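Local coordinates for protein (hdlp (histone deacetylase-like protein)) (Aquifex aeolicus, PDB 1C3P) that probably acts as a zinc-dependent deacetylase of the histone deacetylase family, built on the arginase-like alpha/beta fold, at residues K3-G8 with E45-R50; I7-Y12 with S103-G108. One frame throughout, in Å; residues are numbered along the deposited sequence.

Contact 1: residues K3-G8 with E45-R50; sequences KVKLIG and ELIKSR
The first beta-alpha-beta unit of the chain closes here: strand 4-8 runs alongside strand 46-48 in parallel, the connection between them carrying helix 28-37. Leu6 sits at the centre of the ladder. Its N donates to Glu45 O at 2.9 Å, and its O accepts from Ile47 N at 2.9 Å. Gly8 continues the pattern, its N reaching Ile47 O over 3.0 Å. At the C-terminal end the last bond changes character, because Ser49 N approaches Gly8 O from above the carbonyl plane, 61° out of it, at 3.2 Å.

In the pairs Leu6/Leu46 and Ile7/Ile47 the two side chains share a face of the sheet. Leu6 and Leu46 point to one side, where both meet Leu32 of helix 28-37. A chi2 of 67° turns Leu46 CD1 toward strand 4-8, 3.2 Å from Leu6 O and 4.2 Å from Leu6 CD2. Ile7 and Ile47 occupy the other side and pack on Gln112 of helix 98-118. On this same side the bent chain of Lys5 folds over the strand pair, its CD 3.6 Å from Glu45 O, while its NZ bonds to Lys44 O. Near the end of the ladder Ser49 OG lies 3.2 Å from Gly8 CA; that hydroxyl is bonded to Ser109 OG. Helices covering both faces of parallel strands are the signature of a three-layer alpha/beta/alpha fold, and strand 46-48 forms one margin of its central sheet.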
loop_
_atom_site.group_PDB
_atom_site.type_symbol
_atom_site.label_atom_id
_atom_site.label_comp_id
_atom_site.label_asym_id
_atom_site.label_seq_id
_atom_site.Cartn_x
_atom_site.Cartn_y
_atom_site.Cartn_z
ATOM N N LYS A 3 -22.907 1.057 -2.370
ATOM C CA LYS A 3 -22.507 0.566 -1.048
ATOM C C LYS A 3 -20.996 0.725 -0.881
ATOM O O LYS A 3 -20.264 0.751 -1.864
ATOM C CB LYS A 3 -22.856 -0.913 -0.889
ATOM C CG LYS A 3 -24.339 -1.243 -1.032
ATOM C CD LYS A 3 -24.558 -2.753 -0.938
ATOM C CE LYS A 3 -26.020 -3.127 -1.154
ATOM N NZ LYS A 3 -26.233 -4.605 -1.176
ATOM N N VAL A 4 -20.551 0.819 0.366
ATOM C CA VAL A 4 -19.131 0.971 0.682
ATOM C C VAL A 4 -18.749 -0.306 1.387
ATOM O O VAL A 4 -19.382 -0.694 2.372
ATOM C CB VAL A 4 -18.880 2.164 1.617
ATOM C CG1 VAL A 4 -17.374 2.319 1.870
ATOM C CG2 VAL A 4 -19.453 3.424 1.012
ATOM N N LYS A 5 -17.695 -0.946 0.899
ATOM C CA LYS A 5 -17.277 -2.226 1.442
ATOM C C LYS A 5 -15.821 -2.295 1.880
ATOM O O LYS A 5 -14.948 -1.668 1.271
ATOM C CB LYS A 5 -17.486 -3.294 0.370
ATOM C CG LYS A 5 -18.918 -3.418 -0.164
ATOM C CD LYS A 5 -19.863 -3.941 0.918
ATOM C CE LYS A 5 -21.262 -4.211 0.346
ATOM N NZ LYS A 5 -22.201 -4.673 1.417
ATOM N N LEU A 6 -15.569 -3.105 2.898
ATOM C CA LEU A 6 -14.209 -3.326 3.368
ATOM C C LEU A 6 -13.944 -4.817 3.133
ATOM O O LEU A 6 -14.712 -5.660 3.574
ATOM C CB LEU A 6 -14.092 -2.997 4.852
ATOM C CG LEU A 6 -12.664 -2.965 5.412
ATOM C CD1 LEU A 6 -12.743 -2.773 6.918
ATOM C CD2 LEU A 6 -11.922 -4.250 5.113
ATOM N N ILE A 7 -12.869 -5.147 2.423
ATOM C CA ILE A 7 -12.559 -6.555 2.155
ATOM C C ILE A 7 -11.540 -7.017 3.187
ATOM O O ILE A 7 -10.468 -6.426 3.309
ATOM C CB ILE A 7 -11.953 -6.751 0.756
ATOM C CG1 ILE A 7 -12.792 -6.000 -0.271
ATOM C CG2 ILE A 7 -11.971 -8.244 0.378
ATOM C CD1 ILE A 7 -12.367 -6.229 -1.655
ATOM N N GLY A 8 -11.878 -8.050 3.947
ATOM C CA GLY A 8 -10.939 -8.547 4.937
ATOM C C GLY A 8 -11.376 -9.813 5.644
ATOM O O GLY A 8 -12.447 -10.370 5.374
ATOM N N GLU A 45 -21.061 -4.569 5.816
ATOM C CA GLU A 45 -20.105 -3.719 5.098
ATOM C C GLU A 45 -18.837 -4.532 4.821
ATOM O O GLU A 45 -17.993 -4.142 4.008
ATOM C CB GLU A 45 -19.722 -2.490 5.944
ATOM C CG GLU A 45 -20.825 -1.449 6.119
ATOM C CD GLU A 45 -20.442 -0.351 7.100
ATOM O OE1 GLU A 45 -20.165 -0.670 8.276
ATOM O OE2 GLU A 45 -20.421 0.829 6.702
ATOM N N LEU A 46 -18.713 -5.668 5.499
ATOM C CA LEU A 46 -17.528 -6.507 5.350
ATOM C C LEU A 46 -17.677 -7.659 4.365
ATOM O O LEU A 46 -18.646 -8.417 4.412
ATOM C CB LEU A 46 -17.117 -7.061 6.717
ATOM C CG LEU A 46 -15.891 -7.976 6.781
ATOM C CD1 LEU A 46 -14.644 -7.166 6.443
ATOM C CD2 LEU A 46 -15.760 -8.576 8.179
ATOM N N ILE A 47 -16.721 -7.778 3.449
ATOM C CA ILE A 47 -16.728 -8.887 2.498
ATOM C C ILE A 47 -15.553 -9.765 2.906
ATOM O O ILE A 47 -14.427 -9.270 3.037
ATOM C CB ILE A 47 -16.536 -8.397 1.032
ATOM C CG1 ILE A 47 -17.778 -7.622 0.577
ATOM C CG2 ILE A 47 -16.294 -9.582 0.093
ATOM C CD1 ILE A 47 -19.033 -8.466 0.477
ATOM N N LYS A 48 -15.803 -11.058 3.114
ATOM C CA LYS A 48 -14.733 -11.966 3.520
ATOM C C LYS A 48 -13.770 -12.199 2.358
ATOM O O LYS A 48 -14.188 -12.541 1.261
ATOM C CB LYS A 48 -15.300 -13.322 3.972
ATOM C CG LYS A 48 -14.236 -14.318 4.414
ATOM C CD LYS A 48 -14.849 -15.649 4.841
ATOM C CE LYS A 48 -13.782 -16.627 5.308
ATOM N NZ LYS A 48 -13.012 -16.112 6.476
ATOM N N SER A 49 -12.483 -12.030 2.621
ATOM C CA SER A 49 -11.449 -12.237 1.617
ATOM C C SER A 49 -11.440 -13.671 1.097
ATOM O O SER A 49 -11.668 -14.623 1.851
ATOM C CB SER A 49 -10.063 -11.965 2.207
ATOM O OG SER A 49 -9.933 -10.651 2.760
ATOM N N ARG A 50 -11.166 -13.813 -0.197
ATOM C CA ARG A 50 -11.060 -15.118 -0.827
ATOM C C ARG A 50 -9.677 -15.204 -1.475
ATOM O O ARG A 50 -9.060 -14.187 -1.797
ATOM C CB ARG A 50 -12.105 -15.294 -1.942
ATOM C CG ARG A 50 -11.839 -14.468 -3.224
ATOM C CD ARG A 50 -12.855 -14.831 -4.291
ATOM N NE ARG A 50 -12.804 -13.990 -5.486
ATOM C CZ ARG A 50 -11.806 -13.935 -6.356
ATOM N NH1 ARG A 50 -10.718 -14.683 -6.196
ATOM N NH2 ARG A 50 -11.904 -13.136 -7.411
#

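Contact 2: residues I7-Y12 with S103-G108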
loop_
_atom_site.group_PDB
_atom_site.type_symbol
_atom_site.label_atom_id
_atom_site.label_comp_id
_atom_site.label_asym_id
_atom_site.label_seq_id
_atom_site.Cartn_x
_atom_site.Cartn_y
_atom_site.Cartn_z
ATOM N N ILE A 7 -12.869 -5.147 2.423
ATOM C CA ILE A 7 -12.559 -6.555 2.155
ATOM C C ILE A 7 -11.540 -7.017 3.187
ATOM O O ILE A 7 -10.468 -6.426 3.309
ATOM C CB ILE A 7 -11.953 -6.751 0.756
ATOM C CG1 ILE A 7 -12.792 -6.000 -0.271
ATOM C CG2 ILE A 7 -11.971 -8.244 0.378
ATOM C CD1 ILE A 7 -12.367 -6.229 -1.655
ATOM N N GLY A 8 -11.878 -8.050 3.947
ATOM C CA GLY A 8 -10.939 -8.547 4.937
ATOM C C GLY A 8 -11.376 -9.813 5.644
ATOM O O GLY A 8 -12.447 -10.370 5.374
ATOM N N THR A 9 -10.517 -10.277 6.545
ATOM C CA THR A 9 -10.775 -11.465 7.347
ATOM C C THR A 9 -9.779 -11.487 8.496
ATOM O O THR A 9 -8.670 -10.968 8.371
ATOM C CB THR A 9 -10.578 -12.769 6.556
ATOM O OG1 THR A 9 -10.619 -13.875 7.469
ATOM C CG2 THR A 9 -9.232 -12.773 5.850
ATOM N N LEU A 10 -10.171 -12.074 9.621
ATOM C CA LEU A 10 -9.252 -12.155 10.755
ATOM C C LEU A 10 -8.176 -13.213 10.521
ATOM O O LEU A 10 -7.189 -13.275 11.260
ATOM C CB LEU A 10 -10.005 -12.464 12.060
ATOM C CG LEU A 10 -10.878 -11.369 12.676
ATOM C CD1 LEU A 10 -10.025 -10.139 12.934
ATOM C CD2 LEU A 10 -12.019 -11.019 11.756
ATOM N N ASP A 11 -8.360 -14.026 9.480
ATOM C CA ASP A 11 -7.411 -15.086 9.148
ATOM C C ASP A 11 -6.002 -14.599 8.834
ATOM O O ASP A 11 -5.037 -15.359 8.988
ATOM C CB ASP A 11 -7.936 -15.929 7.981
ATOM C CG ASP A 11 -9.253 -16.608 8.306
ATOM O OD1 ASP A 11 -9.368 -17.147 9.425
ATOM O OD2 ASP A 11 -10.162 -16.615 7.449
ATOM N N TYR A 12 -5.867 -13.351 8.380
ATOM C CA TYR A 12 -4.538 -12.829 8.089
ATOM C C TYR A 12 -3.669 -12.957 9.347
ATOM O O TYR A 12 -2.443 -13.095 9.259
ATOM C CB TYR A 12 -4.604 -11.357 7.654
ATOM C CG TYR A 12 -5.198 -11.134 6.276
ATOM C CD1 TYR A 12 -6.389 -10.421 6.112
ATOM C CD2 TYR A 12 -4.552 -11.611 5.136
ATOM C CE1 TYR A 12 -6.922 -10.183 4.843
ATOM C CE2 TYR A 12 -5.069 -11.379 3.861
ATOM C CZ TYR A 12 -6.250 -10.664 3.721
ATOM O OH TYR A 12 -6.743 -10.404 2.455
ATOM N N SER A 103 -0.425 -14.244 1.091
ATOM C CA SER A 103 -0.292 -13.411 -0.110
ATOM C C SER A 103 -1.443 -13.650 -1.077
ATOM O O SER A 103 -1.991 -12.697 -1.646
ATOM C CB SER A 103 1.046 -13.676 -0.809
ATOM O OG SER A 103 2.119 -13.228 0.010
ATOM N N SER A 104 -1.824 -14.910 -1.267
ATOM C CA SER A 104 -2.950 -15.192 -2.166
ATOM C C SER A 104 -4.262 -14.599 -1.652
ATOM O O SER A 104 -5.137 -14.196 -2.419
ATOM C CB SER A 104 -3.125 -16.703 -2.343
ATOM O OG SER A 104 -2.076 -17.208 -3.137
ATOM N N LEU A 105 -4.401 -14.553 -0.342
ATOM C CA LEU A 105 -5.612 -14.024 0.245
ATOM C C LEU A 105 -5.677 -12.501 0.043
ATOM O O LEU A 105 -6.728 -11.938 -0.257
ATOM C CB LEU A 105 -5.635 -14.394 1.730
ATOM C CG LEU A 105 -6.969 -14.359 2.458
ATOM C CD1 LEU A 105 -7.949 -15.349 1.779
ATOM C CD2 LEU A 105 -6.733 -14.736 3.941
ATOM N N ALA A 106 -4.542 -11.840 0.192
ATOM C CA ALA A 106 -4.476 -10.388 0.013
ATOM C C ALA A 106 -4.739 -10.034 -1.448
ATOM O O ALA A 106 -5.372 -9.022 -1.751
ATOM C CB ALA A 106 -3.080 -9.867 0.449
ATOM N N THR A 107 -4.261 -10.884 -2.348
ATOM C CA THR A 107 -4.419 -10.654 -3.791
ATOM C C THR A 107 -5.845 -10.932 -4.250
ATOM O O THR A 107 -6.400 -10.188 -5.065
ATOM C CB THR A 107 -3.399 -11.505 -4.563
ATOM O OG1 THR A 107 -2.084 -11.109 -4.133
ATOM C CG2 THR A 107 -3.542 -11.328 -6.088
ATOM N N GLY A 108 -6.445 -11.998 -3.740
ATOM C CA GLY A 108 -7.816 -12.266 -4.107
ATOM C C GLY A 108 -8.659 -11.089 -3.623
ATOM O O GLY A 108 -9.638 -10.717 -4.272
#
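Tyr12 lays one face of its ring against Leu105, whose CD2 methyl sits 3.7 Å above the ring plane, displaced from the middle toward the rim. This is a CH-pi contact, with CD2 4.1 Å from the Tyr12 ring centroid and 25° off the normal. The two side chains cross obliquely, and Leu105 CB is 3.7 Å from Tyr12 CE2. A quite different neighbour meets the edge: Ala106 N lies in the ring plane, and Ala106 CA is 3.3 Å from Tyr12 OH. The phenol thus rests on the helix backbone as well as on a leucine, and its hydroxyl is hydrogen-bonded to Ser109 OG, one turn further along helix 98-118.

Thr9 and Leu105 meet at about a right angle, Thr9 CG2 touching the same CD2 methyl at 3.7 Å. The threonine belongs to an ST turn just beyond strand 4-8, in which Asp11 N donates to Thr9 OG1 at 3.0 Å. With OG1 anti to the backbone N (chi1 170°), the hydroxyl takes part in the turn while CG2 faces the leucine. Thr9 OG1 also donates to Asp11 OD2 at 2.8 Å, meeting it from above the carboxylate plane, and Asp11 OD2 in turn forms a salt bridge with Lys48 NZ, a second partner for this carboxylate oxygen.

In the fold
Both contacts start from the same part of the chain and share Ile7 and Gly8, with their centres about 10 Å apart. Contact 1 pairs the two strands at one margin of the parallel sheet; contact 2 carries the chain beyond the end of strand 4-8 onto helix 98-118, which also packs against the sheet beside contact 1. Along the sequence, the partner of contact 1 comes first and that of contact 2 some fifty residues later. They touch directly: besides the lysine-aspartate salt bridge, Ser49 OG probably bonds to Tyr12 OH. Edge strand, turn and helix thereby form one continuous packing region away from the annotated zinc ligands.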